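Local coordinates for protein-L-isoaspartate(D-aspartate) O-methyltransferase (Sulfolobus tokodaii, PDB 1VBF) that probably methylates the carboxyl group of L-isoaspartyl residues in damaged proteins, using S-adenosyl-L-methionine, as a step toward their repair or degradation, at residues N117-L122 with L127-E132; P46-I51 with E102-Y107; V23-F28 with T54-G59; L63-L68 with L173-K178; T13-E18 with A89-K94. All blocks are in the same frame, centred on the assembly; numbering follows the deposited sequence.

Contact 1. Residues N117-L122 with L127-E132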
# COMPACT_ATOMS: atom_id res chain seq x y z
N ASN B 117 -34.08 -32.30 18.30
CA ASN B 117 -32.79 -32.47 18.95
C ASN B 117 -31.85 -31.30 18.76
O ASN B 117 -30.62 -31.46 18.83
CB ASN B 117 -32.12 -33.77 18.48
CG ASN B 117 -31.69 -33.73 17.02
OD1 ASN B 117 -32.26 -33.00 16.21
ND2 ASN B 117 -30.68 -34.52 16.69
N ILE B 118 -32.43 -30.11 18.58
CA ILE B 118 -31.66 -28.88 18.39
C ILE B 118 -32.05 -27.78 19.40
O ILE B 118 -33.15 -27.24 19.33
CB ILE B 118 -31.88 -28.29 16.98
CG1 ILE B 118 -31.56 -29.31 15.90
CG2 ILE B 118 -31.04 -27.04 16.80
CD1 ILE B 118 -31.93 -28.79 14.50
N LYS B 119 -31.16 -27.46 20.32
CA LYS B 119 -31.40 -26.39 21.28
C LYS B 119 -30.85 -25.08 20.69
O LYS B 119 -29.63 -24.95 20.49
CB LYS B 119 -30.71 -26.70 22.61
CG LYS B 119 -30.94 -25.64 23.67
CD LYS B 119 -30.24 -26.02 24.96
CE LYS B 119 -30.64 -25.09 26.08
NZ LYS B 119 -32.13 -24.98 26.21
N LEU B 120 -31.74 -24.12 20.44
CA LEU B 120 -31.38 -22.83 19.87
C LEU B 120 -31.23 -21.69 20.90
O LEU B 120 -32.22 -21.18 21.44
CB LEU B 120 -32.42 -22.43 18.83
CG LEU B 120 -32.63 -23.41 17.67
CD1 LEU B 120 -33.92 -23.07 16.94
CD2 LEU B 120 -31.42 -23.37 16.72
N ILE B 121 -30.00 -21.24 21.11
CA ILE B 121 -29.67 -20.16 22.04
C ILE B 121 -29.44 -18.81 21.36
O ILE B 121 -28.79 -18.76 20.31
CB ILE B 121 -28.38 -20.51 22.83
CG1 ILE B 121 -28.69 -21.56 23.89
CG2 ILE B 121 -27.79 -19.27 23.47
CD1 ILE B 121 -29.33 -22.80 23.37
N LEU B 122 -29.96 -17.74 21.96
CA LEU B 122 -29.77 -16.37 21.45
C LEU B 122 -28.74 -15.76 22.42
O LEU B 122 -29.10 -15.41 23.52
CB LEU B 122 -31.05 -15.57 21.55
CG LEU B 122 -31.17 -14.32 20.67
CD1 LEU B 122 -32.00 -13.30 21.42
CD2 LEU B 122 -29.80 -13.73 20.28
N LEU B 127 -18.97 -17.35 24.15
CA LEU B 127 -19.04 -18.00 25.45
C LEU B 127 -19.34 -19.48 25.28
O LEU B 127 -19.27 -20.26 26.23
CB LEU B 127 -20.14 -17.35 26.30
CG LEU B 127 -19.95 -15.84 26.45
CD1 LEU B 127 -21.18 -15.21 27.08
CD2 LEU B 127 -18.69 -15.58 27.26
N GLY B 128 -19.65 -19.86 24.05
CA GLY B 128 -20.00 -21.24 23.82
C GLY B 128 -21.28 -21.44 24.60
O GLY B 128 -22.11 -20.53 24.61
N TYR B 129 -21.43 -22.59 25.25
CA TYR B 129 -22.62 -22.88 26.05
C TYR B 129 -22.32 -23.89 27.14
O TYR B 129 -22.45 -25.10 26.97
CB TYR B 129 -23.77 -23.40 25.18
CG TYR B 129 -25.10 -23.26 25.86
CD1 TYR B 129 -25.61 -22.00 26.18
CD2 TYR B 129 -25.85 -24.39 26.22
CE1 TYR B 129 -26.82 -21.87 26.84
CE2 TYR B 129 -27.07 -24.25 26.88
CZ TYR B 129 -27.54 -22.99 27.19
OH TYR B 129 -28.72 -22.85 27.88
N GLU B 130 -21.92 -23.33 28.28
CA GLU B 130 -21.53 -24.04 29.49
C GLU B 130 -22.46 -25.17 29.89
O GLU B 130 -22.06 -26.29 30.08
CB GLU B 130 -21.47 -23.07 30.68
CG GLU B 130 -20.08 -22.75 31.20
CD GLU B 130 -19.28 -24.00 31.48
OE1 GLU B 130 -19.74 -24.82 32.31
OE2 GLU B 130 -18.19 -24.15 30.87
N GLU B 131 -23.72 -24.79 30.03
CA GLU B 131 -24.82 -25.63 30.50
C GLU B 131 -25.10 -27.00 29.91
O GLU B 131 -25.74 -27.80 30.57
CB GLU B 131 -26.07 -24.77 30.52
CG GLU B 131 -25.82 -23.36 29.94
CD GLU B 131 -25.98 -22.24 30.96
OE1 GLU B 131 -27.00 -22.26 31.69
OE2 GLU B 131 -25.09 -21.36 31.02
N GLU B 132 -24.67 -27.29 28.68
CA GLU B 132 -24.81 -28.65 28.11
C GLU B 132 -23.37 -29.03 27.81
O GLU B 132 -23.05 -29.74 26.86
CB GLU B 132 -25.64 -28.64 26.84
CG GLU B 132 -27.10 -28.25 27.03
CD GLU B 132 -27.93 -29.29 27.80
OE1 GLU B 132 -27.96 -30.48 27.40
OE2 GLU B 132 -28.57 -28.89 28.80
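I121 lays its CG1 over one face of the Y129 ring, a CH-pi contact in which CG1 stands 3.9 Å from the ring centroid and 25° off the normal. The overlap falls toward the rim: I121 CG1 is nearest Y129 CE1, at 3.5 Å. The opposite face of the ring carries E131 CG from its own loop, which puts the phenol between two aliphatic groups. K119 reaches the hydroxyl end, its side chain crossing that of Y129 at about a right angle, with K119 CE 3.5 Å from Y129 OH. Strand 118-122 is the outermost parallel strand at one side of the mixed, Rossmann-like methyltransferase sheet, and the loop 127-132 folds back against it before strand 135-140 enters the middle. K119 and I121 alternate with L120, so both point to the side where the loop lies. K119 runs out extended as far as CE, bringing its CD within 4.4 Å of E132 CG. The carboxylate of E132 is engaged by K73 in a salt bridge.

Contact 2. Residues P46-I51 with E102-Y107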
# COMPACT_ATOMS: atom_id res chain seq x y z
N PRO B 46 -25.79 -13.51 0.82
CA PRO B 46 -26.23 -12.37 1.63
C PRO B 46 -27.54 -12.65 2.33
O PRO B 46 -28.52 -12.99 1.67
CB PRO B 46 -26.40 -11.25 0.61
CG PRO B 46 -25.62 -11.72 -0.57
CD PRO B 46 -25.88 -13.18 -0.60
N ILE B 47 -27.56 -12.51 3.65
CA ILE B 47 -28.77 -12.74 4.42
C ILE B 47 -29.15 -11.48 5.20
O ILE B 47 -30.31 -11.08 5.22
CB ILE B 47 -28.57 -13.87 5.41
CG1 ILE B 47 -28.13 -15.13 4.65
CG2 ILE B 47 -29.85 -14.10 6.19
CD1 ILE B 47 -29.14 -15.58 3.63
N LEU B 48 -28.17 -10.88 5.84
CA LEU B 48 -28.38 -9.66 6.60
C LEU B 48 -27.22 -8.71 6.36
O LEU B 48 -26.13 -9.14 5.99
CB LEU B 48 -28.46 -9.98 8.10
CG LEU B 48 -29.76 -10.58 8.65
CD1 LEU B 48 -29.65 -10.77 10.16
CD2 LEU B 48 -30.94 -9.65 8.31
N PRO B 49 -27.42 -7.39 6.55
CA PRO B 49 -26.32 -6.46 6.34
C PRO B 49 -25.11 -6.91 7.15
O PRO B 49 -25.18 -7.03 8.37
CB PRO B 49 -26.90 -5.14 6.82
CG PRO B 49 -28.35 -5.27 6.50
CD PRO B 49 -28.64 -6.67 6.96
N GLY B 50 -24.00 -7.18 6.48
CA GLY B 50 -22.80 -7.62 7.16
C GLY B 50 -22.75 -9.10 7.45
O GLY B 50 -21.72 -9.59 7.93
N ILE B 51 -23.83 -9.84 7.14
CA ILE B 51 -23.86 -11.28 7.43
C ILE B 51 -24.19 -12.21 6.27
O ILE B 51 -25.22 -12.07 5.61
CB ILE B 51 -24.86 -11.56 8.55
CG1 ILE B 51 -24.62 -10.59 9.70
CG2 ILE B 51 -24.71 -12.97 9.02
CD1 ILE B 51 -25.67 -10.65 10.75
N GLU B 102 -30.17 -11.09 16.83
CA GLU B 102 -31.57 -11.38 17.03
C GLU B 102 -32.38 -11.60 15.76
O GLU B 102 -33.12 -12.58 15.68
CB GLU B 102 -32.22 -10.29 17.89
CG GLU B 102 -33.70 -10.58 18.17
CD GLU B 102 -34.22 -9.99 19.48
OE1 GLU B 102 -35.47 -9.95 19.65
OE2 GLU B 102 -33.40 -9.60 20.34
N LYS B 103 -32.26 -10.72 14.78
CA LYS B 103 -33.02 -10.89 13.54
C LYS B 103 -32.74 -12.24 12.92
O LYS B 103 -33.64 -12.91 12.43
CB LYS B 103 -32.68 -9.78 12.56
CG LYS B 103 -32.96 -8.41 13.12
CD LYS B 103 -32.85 -7.34 12.06
CE LYS B 103 -33.09 -5.96 12.64
NZ LYS B 103 -34.45 -5.90 13.23
N MSE B 104 -31.48 -12.65 12.94
CA MSE B 104 -31.06 -13.94 12.41
C MSE B 104 -31.70 -15.08 13.23
O MSE B 104 -32.18 -16.07 12.66
CB MSE B 104 -29.54 -14.04 12.48
CG MSE B 104 -28.96 -15.31 11.83
SE MSE B 104 -29.10 -15.43 9.87
CE MSE B 104 -29.99 -13.75 9.45
N TYR B 105 -31.70 -14.91 14.55
CA TYR B 105 -32.27 -15.87 15.51
C TYR B 105 -33.75 -16.09 15.20
O TYR B 105 -34.26 -17.22 15.26
CB TYR B 105 -32.13 -15.29 16.92
CG TYR B 105 -32.75 -16.13 18.02
CD1 TYR B 105 -32.19 -17.34 18.39
CD2 TYR B 105 -33.92 -15.72 18.67
CE1 TYR B 105 -32.77 -18.13 19.37
CE2 TYR B 105 -34.50 -16.51 19.65
CZ TYR B 105 -33.92 -17.71 19.99
OH TYR B 105 -34.49 -18.51 20.94
N ASN B 106 -34.43 -15.00 14.88
CA ASN B 106 -35.84 -15.04 14.56
C ASN B 106 -36.10 -15.79 13.27
O ASN B 106 -36.92 -16.71 13.22
CB ASN B 106 -36.42 -13.62 14.45
CG ASN B 106 -36.41 -12.86 15.78
OD1 ASN B 106 -36.52 -13.46 16.85
ND2 ASN B 106 -36.31 -11.54 15.71
N TYR B 107 -35.38 -15.38 12.22
CA TYR B 107 -35.53 -15.98 10.90
C TYR B 107 -35.43 -17.50 10.94
O TYR B 107 -36.18 -18.19 10.24
CB TYR B 107 -34.49 -15.40 9.95
CG TYR B 107 -34.44 -16.04 8.57
CD1 TYR B 107 -35.33 -15.67 7.55
CD2 TYR B 107 -33.52 -17.04 8.29
CE1 TYR B 107 -35.28 -16.28 6.28
CE2 TYR B 107 -33.47 -17.65 7.06
CZ TYR B 107 -34.33 -17.28 6.06
OH TYR B 107 -34.20 -17.93 4.86
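M104, a selenomethionine, points from helix 102-107 at I47 and L48, which form a classic beta bulge opposite I51 in the small antiparallel hairpin of strands 45-48 and 51-53. Apolar contacts line the M104 side chain, its CB 4.0 Å from L48 CD1. I47 crosses M104 at about a right angle, with its CG2 4.0 Å from M104 SE, while L48 runs past M104 in the opposite direction. M104 has CG anti to its backbone N (chi1 -175°) and then bends at chi2, which turns SE toward the hairpin. K103, the residue before M104, adds the aliphatic start of its chain, CB lying 4.0 Å from L48 CD1; its amino end leads away, to a cation-pi contact with Y36 of a neighbouring subunit. Backbone bonds shape the hairpin side. A type II turn from L48 to I51 has G50 at positive phi and is closed by I51 N to L48 O at 2.7 Å. At the bulge, I51 O accepts twice, from I47 N at 3.1 Å and from L48 N at 3.2 Å.

Contact 3. Residues V23-F28 with T54-G59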
# COMPACT_ATOMS: atom_id res chain seq x y z
N VAL B 23 -31.67 -33.24 3.17
CA VAL B 23 -32.09 -31.88 3.54
C VAL B 23 -32.15 -30.91 2.36
O VAL B 23 -31.17 -30.69 1.66
CB VAL B 23 -31.18 -31.30 4.67
CG1 VAL B 23 -31.60 -29.88 5.03
CG2 VAL B 23 -31.24 -32.19 5.92
N ASP B 24 -33.31 -30.31 2.15
CA ASP B 24 -33.49 -29.39 1.04
C ASP B 24 -33.05 -27.99 1.43
O ASP B 24 -33.81 -27.26 2.07
CB ASP B 24 -34.96 -29.41 0.59
CG ASP B 24 -35.21 -28.49 -0.59
OD1 ASP B 24 -34.23 -27.96 -1.15
OD2 ASP B 24 -36.40 -28.30 -0.97
N ARG B 25 -31.85 -27.62 1.03
CA ARG B 25 -31.29 -26.31 1.35
C ARG B 25 -32.10 -25.09 0.85
O ARG B 25 -31.97 -23.99 1.37
CB ARG B 25 -29.84 -26.24 0.85
CG ARG B 25 -29.10 -24.96 1.18
CD ARG B 25 -27.58 -25.15 1.05
NE ARG B 25 -26.83 -23.92 1.29
CZ ARG B 25 -26.29 -23.15 0.33
NH1 ARG B 25 -26.41 -23.49 -0.94
NH2 ARG B 25 -25.65 -22.04 0.65
N SER B 26 -32.96 -25.27 -0.14
CA SER B 26 -33.72 -24.12 -0.59
C SER B 26 -34.77 -23.76 0.48
O SER B 26 -35.33 -22.65 0.48
CB SER B 26 -34.40 -24.43 -1.92
OG SER B 26 -35.20 -25.58 -1.80
N LEU B 27 -35.02 -24.70 1.38
CA LEU B 27 -35.98 -24.50 2.46
C LEU B 27 -35.45 -23.57 3.56
O LEU B 27 -36.21 -23.15 4.44
CB LEU B 27 -36.40 -25.84 3.07
CG LEU B 27 -37.73 -26.50 2.64
CD1 LEU B 27 -38.15 -26.10 1.22
CD2 LEU B 27 -37.57 -28.02 2.75
N PHE B 28 -34.16 -23.26 3.53
CA PHE B 28 -33.65 -22.38 4.55
C PHE B 28 -33.20 -21.08 3.92
O PHE B 28 -32.78 -20.17 4.63
CB PHE B 28 -32.48 -23.01 5.27
CG PHE B 28 -32.79 -24.32 5.89
CD1 PHE B 28 -32.94 -25.45 5.10
CD2 PHE B 28 -32.87 -24.45 7.27
CE1 PHE B 28 -33.17 -26.70 5.67
CE2 PHE B 28 -33.09 -25.69 7.86
CZ PHE B 28 -33.23 -26.83 7.06
N THR B 54 -22.01 -19.23 4.91
CA THR B 54 -20.81 -19.84 4.35
C THR B 54 -21.15 -20.53 3.02
O THR B 54 -22.27 -21.04 2.81
CB THR B 54 -20.21 -20.89 5.27
OG1 THR B 54 -19.81 -20.29 6.50
CG2 THR B 54 -19.02 -21.50 4.64
N ALA B 55 -20.17 -20.55 2.12
CA ALA B 55 -20.32 -21.20 0.83
C ALA B 55 -20.57 -22.68 1.08
O ALA B 55 -19.94 -23.30 1.96
CB ALA B 55 -19.07 -21.03 0.03
N LEU B 56 -21.49 -23.25 0.29
CA LEU B 56 -21.84 -24.64 0.43
C LEU B 56 -20.64 -25.56 0.34
O LEU B 56 -20.51 -26.51 1.12
CB LEU B 56 -22.85 -25.06 -0.63
CG LEU B 56 -24.04 -25.96 -0.22
CD1 LEU B 56 -24.50 -26.76 -1.43
CD2 LEU B 56 -23.65 -26.91 0.89
N ASN B 57 -19.78 -25.29 -0.64
CA ASN B 57 -18.60 -26.12 -0.80
C ASN B 57 -17.75 -26.06 0.47
O ASN B 57 -17.22 -27.07 0.93
CB ASN B 57 -17.80 -25.68 -2.02
CG ASN B 57 -17.34 -26.87 -2.88
OD1 ASN B 57 -16.59 -27.76 -2.43
ND2 ASN B 57 -17.81 -26.91 -4.14
N LEU B 58 -17.63 -24.88 1.05
CA LEU B 58 -16.85 -24.74 2.26
C LEU B 58 -17.53 -25.46 3.43
O LEU B 58 -16.89 -26.29 4.11
CB LEU B 58 -16.66 -23.27 2.60
CG LEU B 58 -15.24 -22.84 2.92
CD1 LEU B 58 -15.32 -21.56 3.64
CD2 LEU B 58 -14.54 -23.83 3.80
N GLY B 59 -18.81 -25.13 3.66
CA GLY B 59 -19.59 -25.74 4.73
C GLY B 59 -19.59 -27.27 4.78
O GLY B 59 -19.39 -27.89 5.84
O HOH W 1 -22.86 -21.36 -1.05
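R25 spreads its guanidinium against L56, one face of the flat group lying over CG of the leucine, which stands 3.3 Å above the plane and toward the rim. The contact joins a short 3-10 segment, 25-27, to the start of helix 56-65 of the Rossmann-like methyltransferase domain, where A55 is the N-cap residue. The two side chains slide past each other in opposite directions. Extended from CG to NE, R25 reaches across to helix 56-65, and its NH1 comes 3.5 Å from L56 CG. NH1 is also hydrogen-bonded to A37 O, a bond that helps fix the rotation of the group. A methionine here would probably leave A37 O without this donor and L56 without the flat surface against it. On the R25 side, D24 OD1 accepts from both S26 N and S26 OG, from the same face of its carboxylate, the first bond making an Asx turn. A water bridges the segments: it accepts from L56 N at 2.7 Å and, weakly, from R25 NH2 at 3.3 Å.

Contact 4. Residues L63-L68 with L173-K178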
# COMPACT_ATOMS: atom_id res chain seq x y z
N LEU B 63 -18.01 -29.63 7.74
CA LEU B 63 -18.77 -30.66 8.45
C LEU B 63 -18.16 -32.03 8.19
O LEU B 63 -18.07 -32.85 9.10
CB LEU B 63 -20.23 -30.66 8.02
CG LEU B 63 -21.04 -29.38 8.30
CD1 LEU B 63 -22.51 -29.65 8.03
CD2 LEU B 63 -20.82 -28.92 9.75
N ASP B 64 -17.72 -32.27 6.95
CA ASP B 64 -17.12 -33.56 6.63
C ASP B 64 -15.86 -33.77 7.47
O ASP B 64 -15.58 -34.87 7.94
CB ASP B 64 -16.81 -33.63 5.13
CG ASP B 64 -16.64 -35.08 4.63
OD1 ASP B 64 -17.15 -36.02 5.28
OD2 ASP B 64 -16.00 -35.26 3.55
N GLU B 65 -15.12 -32.69 7.69
CA GLU B 65 -13.90 -32.76 8.47
C GLU B 65 -14.16 -32.84 9.97
O GLU B 65 -13.24 -33.16 10.74
CB GLU B 65 -13.04 -31.53 8.19
CG GLU B 65 -12.33 -31.55 6.85
CD GLU B 65 -11.16 -32.52 6.83
OE1 GLU B 65 -10.31 -32.46 7.74
OE2 GLU B 65 -11.08 -33.35 5.91
N LEU B 66 -15.40 -32.55 10.38
CA LEU B 66 -15.81 -32.56 11.79
C LEU B 66 -15.95 -33.96 12.36
O LEU B 66 -16.02 -34.14 13.59
CB LEU B 66 -17.14 -31.83 11.95
CG LEU B 66 -17.32 -30.69 12.98
CD1 LEU B 66 -18.80 -30.50 13.20
CD2 LEU B 66 -16.64 -30.98 14.31
N ASP B 67 -16.01 -34.95 11.46
CA ASP B 67 -16.14 -36.35 11.85
C ASP B 67 -17.39 -36.53 12.70
O ASP B 67 -17.34 -36.83 13.89
CB ASP B 67 -14.87 -36.80 12.59
CG ASP B 67 -14.89 -38.29 12.98
OD1 ASP B 67 -15.28 -39.15 12.14
OD2 ASP B 67 -14.49 -38.61 14.13
N LEU B 68 -18.54 -36.34 12.07
CA LEU B 68 -19.81 -36.47 12.75
C LEU B 68 -20.39 -37.88 12.69
O LEU B 68 -20.39 -38.50 11.63
CB LEU B 68 -20.79 -35.49 12.13
CG LEU B 68 -20.48 -34.00 12.29
CD1 LEU B 68 -21.41 -33.17 11.39
CD2 LEU B 68 -20.62 -33.62 13.77
N LEU B 173 -8.51 -21.84 8.27
CA LEU B 173 -9.46 -22.80 8.81
C LEU B 173 -8.66 -23.79 9.67
O LEU B 173 -7.70 -24.40 9.20
CB LEU B 173 -10.16 -23.51 7.64
CG LEU B 173 -11.60 -24.07 7.72
CD1 LEU B 173 -11.54 -25.57 7.79
CD2 LEU B 173 -12.33 -23.49 8.91
N TYR B 174 -9.04 -23.95 10.93
CA TYR B 174 -8.30 -24.87 11.77
C TYR B 174 -9.11 -26.03 12.33
O TYR B 174 -10.24 -25.85 12.78
CB TYR B 174 -7.68 -24.16 12.96
CG TYR B 174 -6.49 -23.31 12.66
CD1 TYR B 174 -6.63 -21.98 12.28
CD2 TYR B 174 -5.21 -23.84 12.79
CE1 TYR B 174 -5.52 -21.19 12.04
CE2 TYR B 174 -4.08 -23.06 12.55
CZ TYR B 174 -4.25 -21.74 12.17
OH TYR B 174 -3.14 -20.98 11.92
N LYS B 175 -8.50 -27.21 12.32
CA LYS B 175 -9.12 -28.39 12.89
C LYS B 175 -8.35 -28.66 14.19
O LYS B 175 -7.16 -29.02 14.19
CB LYS B 175 -9.00 -29.58 11.93
CG LYS B 175 -9.66 -30.85 12.44
CD LYS B 175 -9.52 -31.96 11.44
CE LYS B 175 -10.10 -33.25 11.98
NZ LYS B 175 -10.28 -34.22 10.88
N VAL B 176 -9.03 -28.47 15.31
CA VAL B 176 -8.42 -28.61 16.62
C VAL B 176 -8.83 -29.87 17.35
O VAL B 176 -10.02 -30.11 17.53
CB VAL B 176 -8.80 -27.42 17.49
CG1 VAL B 176 -8.14 -27.50 18.83
CG2 VAL B 176 -8.42 -26.16 16.79
N ILE B 177 -7.87 -30.68 17.77
CA ILE B 177 -8.21 -31.88 18.52
C ILE B 177 -7.78 -31.66 19.95
O ILE B 177 -6.60 -31.50 20.23
CB ILE B 177 -7.50 -33.13 18.00
CG1 ILE B 177 -7.95 -33.44 16.57
CG2 ILE B 177 -7.82 -34.30 18.90
CD1 ILE B 177 -7.28 -34.65 16.00
N LYS B 178 -8.73 -31.64 20.87
CA LYS B 178 -8.38 -31.38 22.25
C LYS B 178 -7.40 -32.37 22.87
O LYS B 178 -7.48 -33.58 22.66
CB LYS B 178 -9.63 -31.27 23.10
CG LYS B 178 -9.37 -30.71 24.47
CD LYS B 178 -10.67 -30.36 25.12
CE LYS B 178 -10.50 -29.78 26.51
NZ LYS B 178 -11.86 -29.49 27.08
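The last turn of helix 56-65 comes up to strand 171-177 with E65 and K175 as the nearest residues, their CA atoms 7.8 Å apart, and two residues on D67 leaves the helical conformation with positive phi. The contact is carried by one lysine gripping one glutamate at two points. K175 sends its chain out fully extended, every torsion near 180°, and crosses the E65 side chain at about a right angle. Its NZ gives a hydrogen bond of 3.1 Å to E65 O. The ammonium approaches that oxygen in the carbonyl plane, on a lone pair, with a C=O...N angle of 144°. E65 bends at chi2, bringing its carboxylate back toward the same nitrogen, and E65 OE1 forms a salt bridge of 3.6 Å with K175 NZ. The lysine charge thus meets both a carboxylate and a main-chain carbonyl of the last helical turn, where the helix dipole would probably favour a cation. Strand 171-177 belongs to the antiparallel end of the mixed, Rossmann-like methyltransferase sheet, between strands 159-165 and 184-191; E65 also packs on I162 of the former and K175 on E186 of the latter, while L63 turns to helix 83-91.

Contact 5. Residues T13-E18 with A89-K94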
# COMPACT_ATOMS: atom_id res chain seq x y z
N THR B 13 -17.76 -38.81 4.94
CA THR B 13 -18.54 -39.35 6.05
C THR B 13 -19.90 -39.78 5.52
O THR B 13 -20.74 -38.96 5.17
CB THR B 13 -18.70 -38.29 7.16
OG1 THR B 13 -17.42 -38.01 7.72
CG2 THR B 13 -19.64 -38.77 8.25
N GLN B 14 -20.10 -41.09 5.46
CA GLN B 14 -21.34 -41.64 4.94
C GLN B 14 -22.60 -41.00 5.50
O GLN B 14 -23.54 -40.73 4.75
CB GLN B 14 -21.40 -43.16 5.17
CG GLN B 14 -22.49 -43.87 4.37
CD GLN B 14 -22.56 -43.36 2.93
OE1 GLN B 14 -21.54 -43.06 2.31
NE2 GLN B 14 -23.78 -43.28 2.38
N GLU B 15 -22.63 -40.76 6.81
CA GLU B 15 -23.79 -40.15 7.45
C GLU B 15 -24.07 -38.74 6.92
O GLU B 15 -25.22 -38.36 6.70
CB GLU B 15 -23.59 -40.12 8.96
CG GLU B 15 -23.18 -41.47 9.57
CD GLU B 15 -21.67 -41.77 9.47
OE1 GLU B 15 -21.13 -41.91 8.34
OE2 GLU B 15 -21.02 -41.87 10.53
N LEU B 16 -23.00 -37.98 6.70
CA LEU B 16 -23.11 -36.63 6.16
C LEU B 16 -23.63 -36.71 4.73
O LEU B 16 -24.42 -35.90 4.28
CB LEU B 16 -21.73 -35.95 6.16
CG LEU B 16 -21.66 -34.42 6.30
CD1 LEU B 16 -20.54 -33.94 5.41
CD2 LEU B 16 -22.98 -33.73 5.92
N ALA B 17 -23.14 -37.71 4.00
CA ALA B 17 -23.53 -37.92 2.62
C ALA B 17 -25.05 -38.07 2.53
O ALA B 17 -25.70 -37.47 1.66
CB ALA B 17 -22.82 -39.19 2.07
N GLU B 18 -25.61 -38.84 3.44
CA GLU B 18 -27.04 -39.05 3.45
C GLU B 18 -27.81 -37.83 3.88
O GLU B 18 -28.82 -37.50 3.25
CB GLU B 18 -27.39 -40.25 4.33
CG GLU B 18 -26.71 -41.47 3.83
CD GLU B 18 -27.07 -42.69 4.60
OE1 GLU B 18 -27.00 -42.66 5.85
OE2 GLU B 18 -27.41 -43.70 3.93
N ALA B 89 -28.01 -32.14 12.98
CA ALA B 89 -29.12 -32.74 13.72
C ALA B 89 -29.50 -34.11 13.14
O ALA B 89 -29.84 -35.04 13.87
CB ALA B 89 -30.31 -31.81 13.68
N GLU B 90 -29.44 -34.22 11.82
CA GLU B 90 -29.75 -35.49 11.16
C GLU B 90 -28.80 -36.61 11.59
O GLU B 90 -29.21 -37.75 11.73
CB GLU B 90 -29.64 -35.32 9.65
CG GLU B 90 -30.67 -34.39 9.04
CD GLU B 90 -32.01 -35.06 8.79
OE1 GLU B 90 -32.05 -36.30 8.63
OE2 GLU B 90 -33.03 -34.33 8.73
N ILE B 91 -27.54 -36.29 11.82
CA ILE B 91 -26.56 -37.31 12.13
C ILE B 91 -26.39 -37.58 13.60
O ILE B 91 -26.33 -38.72 14.07
CB ILE B 91 -25.16 -36.89 11.58
CG1 ILE B 91 -25.25 -36.60 10.08
CG2 ILE B 91 -24.06 -37.92 11.96
CD1 ILE B 91 -24.07 -35.84 9.56
N VAL B 92 -26.28 -36.48 14.32
CA VAL B 92 -25.99 -36.50 15.74
C VAL B 92 -27.16 -36.70 16.73
O VAL B 92 -28.32 -36.59 16.37
CB VAL B 92 -25.18 -35.20 16.04
CG1 VAL B 92 -25.86 -34.36 17.11
CG2 VAL B 92 -23.75 -35.56 16.41
N ASP B 93 -26.82 -37.01 17.98
CA ASP B 93 -27.85 -37.19 18.99
C ASP B 93 -28.47 -35.83 19.28
O ASP B 93 -29.63 -35.58 18.94
CB ASP B 93 -27.26 -37.77 20.28
CG ASP B 93 -28.32 -37.94 21.34
OD1 ASP B 93 -27.99 -38.15 22.53
OD2 ASP B 93 -29.51 -37.87 20.99
N LYS B 94 -27.69 -34.94 19.90
CA LYS B 94 -28.15 -33.60 20.23
C LYS B 94 -27.27 -32.47 19.70
O LYS B 94 -26.06 -32.61 19.58
CB LYS B 94 -28.29 -33.46 21.75
CG LYS B 94 -29.63 -33.95 22.24
CD LYS B 94 -29.53 -34.44 23.66
CE LYS B 94 -30.50 -35.61 23.89
NZ LYS B 94 -30.10 -36.41 25.09
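I91 pushes its side chain against the first turn of helix 14-22, and both its branches find carbon there. CD1 reaches the helix backbone, 3.6 Å from L16 CA, and lies 4.1 Å from L16 CB. I91 CG2 sits 3.7 Å from E15 CB, and I91 CG1 passes over the peptide between these two residues, 3.8 Å from E15 O. The isoleucine has CG1 opposite its carbonyl carbon (chi1 -56°) and a nearly extended chi2, which sends CD1 straight out to the helix backbone. The backbones are close here, E15 CA and I91 CA being 6.1 Å apart. Helix 14-22, in the N-terminal part of the chain, is thereby packed on the C-terminal end of helix 83-91, which follows strand 73-77 of the Rossmann-like sheet and leads into strand 94-99. Cut back to an alanine, I91 is likely to open a gap beside L16 and leave E15 CB without the CG2 methyl against it. Farther out, E15 bends at chi2 and carries its carboxylate away from I91. T13, at the N-cap position, is tied through its backbone N to D64, and E90, next to I91, holds K22 of helix 14-22 by a salt bridge.

From the N terminus, contact 5 opens at helix 14-22 and closes a long loop at the end of helix 83-91. Contact 3 lies wholly within that loop, joining 23-28 to the start of helix 56-65. Contact 2 opens at hairpin strand 45-48 and closes at helix 102-109, crossing contacts 3 and 5. Contact 4 starts at the far end of helix 56-65 and closes latest, at strand 171-177; it crosses contacts 2 and 5 and encloses contact 1, a short closure from edge strand 118-122 to the loop before strand 135-140. Direct bridges exist too: Y107 OH to F28 O joins contacts 2 and 3, D64 packing on L16 contacts 4 and 5, and N117 to D93 contacts 1 and 5.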